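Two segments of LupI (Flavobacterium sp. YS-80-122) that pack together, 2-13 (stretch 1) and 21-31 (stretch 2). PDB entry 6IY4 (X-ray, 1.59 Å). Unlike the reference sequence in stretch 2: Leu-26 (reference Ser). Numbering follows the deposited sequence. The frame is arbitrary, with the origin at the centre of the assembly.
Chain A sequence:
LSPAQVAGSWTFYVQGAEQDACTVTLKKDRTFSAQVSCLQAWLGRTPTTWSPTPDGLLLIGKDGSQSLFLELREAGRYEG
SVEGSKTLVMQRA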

# COMPACT_ATOMS: atom_id res chain seq x y z
N SER A 2 -11.49 -7.94 6.82
CA SER A 2 -10.75 -7.83 8.09
C SER A 2 -9.26 -7.65 7.78
O SER A 2 -8.75 -8.03 6.71
N PRO A 3 -8.46 -7.15 8.73
CA PRO A 3 -7.01 -7.20 8.53
C PRO A 3 -6.49 -8.58 8.13
O PRO A 3 -5.60 -8.68 7.29
N ALA A 4 -7.00 -9.66 8.73
CA ALA A 4 -6.47 -11.00 8.42
C ALA A 4 -6.68 -11.31 6.93
O ALA A 4 -5.88 -12.08 6.34
N GLN A 5 -7.71 -10.75 6.31
CA GLN A 5 -8.04 -11.02 4.89
C GLN A 5 -7.22 -10.15 3.93
O GLN A 5 -7.25 -10.39 2.66
N VAL A 6 -6.51 -9.14 4.47
CA VAL A 6 -5.70 -8.21 3.64
C VAL A 6 -4.22 -8.47 3.93
O VAL A 6 -3.41 -8.14 3.08
N ALA A 7 -3.87 -9.13 5.02
CA ALA A 7 -2.45 -9.29 5.41
C ALA A 7 -1.77 -10.28 4.49
O ALA A 7 -2.40 -11.19 3.93
N GLY A 8 -0.48 -10.11 4.33
CA GLY A 8 0.36 -11.02 3.58
C GLY A 8 1.26 -10.30 2.63
O GLY A 8 1.54 -9.09 2.82
N SER A 9 1.77 -11.05 1.67
CA SER A 9 2.76 -10.55 0.68
C SER A 9 2.09 -9.68 -0.40
O SER A 9 1.13 -10.13 -1.07
N TRP A 10 2.57 -8.46 -0.59
CA TRP A 10 2.05 -7.53 -1.60
C TRP A 10 3.20 -6.96 -2.40
O TRP A 10 4.23 -6.60 -1.81
N THR A 11 2.96 -6.73 -3.67
CA THR A 11 3.94 -6.11 -4.58
C THR A 11 3.43 -4.74 -4.98
O THR A 11 2.25 -4.64 -5.42
N PHE A 12 4.24 -3.74 -4.73
CA PHE A 12 3.94 -2.32 -5.01
C PHE A 12 4.75 -1.87 -6.23
O PHE A 12 5.95 -2.16 -6.29
N TYR A 13 4.12 -1.06 -7.05
CA TYR A 13 4.82 -0.38 -8.16
C TYR A 13 3.99 0.81 -8.63
O TYR A 13 2.76 0.82 -8.45
N ALA A 21 9.62 -2.62 -8.88
CA ALA A 21 8.54 -3.18 -8.02
C ALA A 21 9.16 -3.57 -6.68
O ALA A 21 10.33 -4.03 -6.60
N CYS A 22 8.37 -3.45 -5.62
CA CYS A 22 8.86 -3.70 -4.25
C CYS A 22 7.87 -4.64 -3.57
O CYS A 22 6.70 -4.34 -3.60
N THR A 23 8.34 -5.76 -3.03
CA THR A 23 7.49 -6.71 -2.29
C THR A 23 7.58 -6.35 -0.81
O THR A 23 8.73 -6.32 -0.26
N VAL A 24 6.43 -6.22 -0.14
CA VAL A 24 6.31 -5.79 1.27
C VAL A 24 5.33 -6.75 1.93
O VAL A 24 4.31 -7.02 1.34
N THR A 25 5.63 -7.19 3.14
CA THR A 25 4.64 -7.91 3.95
C THR A 25 3.78 -6.92 4.75
O THR A 25 4.33 -6.07 5.47
N LEU A 26 2.47 -7.06 4.61
CA LEU A 26 1.46 -6.43 5.48
C LEU A 26 1.20 -7.42 6.59
O LEU A 26 0.65 -8.48 6.33
N LYS A 27 1.76 -7.11 7.75
CA LYS A 27 1.68 -7.98 8.93
C LYS A 27 0.25 -7.94 9.50
O LYS A 27 -0.41 -6.90 9.46
N LYS A 28 -0.19 -9.04 10.08
CA LYS A 28 -1.56 -9.19 10.66
C LYS A 28 -1.87 -8.14 11.73
O LYS A 28 -3.06 -7.80 11.87
N ASP A 29 -0.85 -7.57 12.36
CA ASP A 29 -0.99 -6.54 13.42
C ASP A 29 -0.98 -5.12 12.82
O ASP A 29 -0.81 -4.13 13.56
N ARG A 30 -1.16 -5.02 11.51
CA ARG A 30 -1.35 -3.76 10.75
C ARG A 30 -0.05 -2.94 10.71
O ARG A 30 -0.13 -1.75 10.52
N THR A 31 1.11 -3.57 10.75
CA THR A 31 2.40 -2.98 10.42
C THR A 31 2.91 -3.60 9.14
O THR A 31 2.19 -4.36 8.48

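The strand at 8-13 and the strand running through Val-24 to Leu-26 are antiparallel, and the backbone settles most of the polar account. Gly-8, Trp-10 and Phe-12 pair with Leu-26, Val-24 and Cys-22, each pair closing a ring of two hydrogen bonds. Gly-8 N gives to Leu-26 O (2.8 Å) and Leu-26 N to Gly-8 O (2.9 Å); Trp-10 N reaches Val-24 O at 3.0 Å and Val-24 N reaches Trp-10 O at 2.8 Å; Phe-12 N to Cys-22 O and Cys-22 N to Phe-12 O are both 2.8 Å.

These six bonds pair the N and O of all six residues; Ser-9 with Thr-25 and Thr-11 with Thr-23 are pairs without backbone hydrogen bonds between them. The face carrying Trp-10, Phe-12, Val-24 and Leu-26 is largely apolar. Leu-26, a departure from the reference Ser, is its hub: chi1 m and chi2 p set CD1 3.8 Å from Trp-10 CD1 and 4.3 Å from Phe-12 CE1, at the edge of the Phe-12 ring, while CD2 lies 4.3 Å from Val-6 CG1. Trp-10 and Phe-12 are both m; Val-24, t, brings CB to 3.9 Å from Phe-12 CE1. The buried indole nitrogen is not left unpaired, since Trp-10 NE1 donates to Val-6 O at 2.8 Å. Cys-22, t, shares this face and is covalently bonded to a group elsewhere in the structure.

The other face carries Ser-9, Thr-11, Thr-23 and Thr-25. Thr-11 and Thr-23, both m, share a weak hydroxyl hydrogen bond, OG1 to OG1 at 3.5 Å, in which either may donate. Ser-9, t, places OG 3.4 Å from Thr-23 CG2, a contact without a hydrogen bond.

Beyond the strand pairing, Ala-7 points toward stretch 2, its CB 3.3 Å from Leu-26 O. Lys-28 starts sideways but its end comes nearer, NZ lying 3.7 Å from Ala-4 CB; Arg-30 likewise brings CD to 3.8 Å from Pro-3 CG, while its NH1 is hydrogen-bonded elsewhere in the structure.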

# COMPACT_ATOMS: atom_id res chain seq x y z
CB SER A 2 -10.94 -9.04 8.95
OG SER A 2 -10.32 -10.17 8.31
CB PRO A 3 -6.47 -6.77 9.90
CG PRO A 3 -7.54 -5.80 10.39
CD PRO A 3 -8.86 -6.39 9.93
CB ALA A 4 -7.14 -12.03 9.30
CB GLN A 5 -9.55 -10.90 4.70
CG GLN A 5 -10.27 -12.11 5.28
CD GLN A 5 -9.91 -13.34 4.48
OE1 GLN A 5 -10.08 -13.37 3.27
NE2 GLN A 5 -9.23 -14.27 5.12
CB VAL A 6 -6.09 -6.75 3.97
CG1 VAL A 6 -5.24 -5.72 3.24
CG2 VAL A 6 -7.55 -6.49 3.73
CB ALA A 7 -2.32 -9.73 6.84
CB SER A 9 3.47 -11.68 0.04
OG SER A 9 4.49 -11.18 -0.79
CB TRP A 10 1.24 -6.42 -0.96
CG TRP A 10 -0.08 -6.85 -0.40
CD1 TRP A 10 -0.30 -7.37 0.85
CD2 TRP A 10 -1.36 -6.81 -1.05
NE1 TRP A 10 -1.61 -7.65 1.02
CE2 TRP A 10 -2.29 -7.32 -0.11
CE3 TRP A 10 -1.82 -6.40 -2.31
CZ2 TRP A 10 -3.65 -7.39 -0.40
CZ3 TRP A 10 -3.17 -6.46 -2.58
CH2 TRP A 10 -4.06 -6.96 -1.64
CB THR A 11 4.15 -6.99 -5.80
OG1 THR A 11 4.61 -8.25 -5.31
CG2 THR A 11 5.20 -6.37 -6.70
CB PHE A 12 4.33 -1.45 -3.82
CG PHE A 12 3.46 -1.59 -2.60
CD1 PHE A 12 3.64 -2.65 -1.73
CD2 PHE A 12 2.49 -0.66 -2.30
CE1 PHE A 12 2.86 -2.77 -0.59
CE2 PHE A 12 1.68 -0.80 -1.18
CZ PHE A 12 1.90 -1.85 -0.33
CB TYR A 13 5.11 -1.35 -9.30
CG TYR A 13 3.92 -1.95 -9.99
CD1 TYR A 13 3.36 -3.11 -9.50
CD2 TYR A 13 3.36 -1.38 -11.10
CE1 TYR A 13 2.27 -3.69 -10.13
CE2 TYR A 13 2.26 -1.93 -11.73
CZ TYR A 13 1.74 -3.11 -11.26
OH TYR A 13 0.66 -3.70 -11.85
CB ALA A 21 7.88 -4.35 -8.68
CB CYS A 22 8.91 -2.36 -3.53
SG CYS A 22 9.36 -2.44 -1.77
CB THR A 23 7.90 -8.16 -2.59
OG1 THR A 23 7.85 -8.32 -4.01
CG2 THR A 23 7.00 -9.16 -1.90
CB VAL A 24 5.79 -4.35 1.38
CG1 VAL A 24 5.64 -3.92 2.84
CG2 VAL A 24 6.66 -3.39 0.61
CB THR A 25 5.30 -8.86 4.94
OG1 THR A 25 6.16 -9.73 4.21
CG2 THR A 25 4.25 -9.65 5.67
CB LEU A 26 0.19 -6.06 4.71
CG LEU A 26 0.21 -4.69 4.04
CD1 LEU A 26 1.27 -4.60 2.93
CD2 LEU A 26 -1.18 -4.38 3.49
CB LYS A 27 2.78 -7.57 9.90
CG LYS A 27 4.18 -7.72 9.34
CD LYS A 27 5.24 -7.93 10.39
CE LYS A 27 6.12 -6.72 10.61
NZ LYS A 27 7.27 -7.09 11.47
CB LYS A 28 -1.71 -10.60 11.20
CG LYS A 28 -1.97 -11.61 10.09
CD LYS A 28 -2.48 -12.96 10.56
CE LYS A 28 -3.92 -12.91 10.99
NZ LYS A 28 -4.58 -14.23 10.81
CB ASP A 29 0.10 -6.72 14.48
CG ASP A 29 1.48 -6.29 14.03
OD1 ASP A 29 1.65 -5.99 12.82
OD2 ASP A 29 2.36 -6.20 14.89
CB ARG A 30 -2.60 -3.05 11.29
CG ARG A 30 -3.89 -3.80 10.96
CD ARG A 30 -5.13 -2.97 11.09
NE ARG A 30 -5.19 -2.42 12.44
CZ ARG A 30 -4.90 -1.15 12.78
NH1 ARG A 30 -4.53 -0.25 11.87
NH2 ARG A 30 -4.95 -0.77 14.05
CB THR A 31 3.40 -3.16 11.57
OG1 THR A 31 3.62 -4.55 11.79
CG2 THR A 31 2.83 -2.54 12.81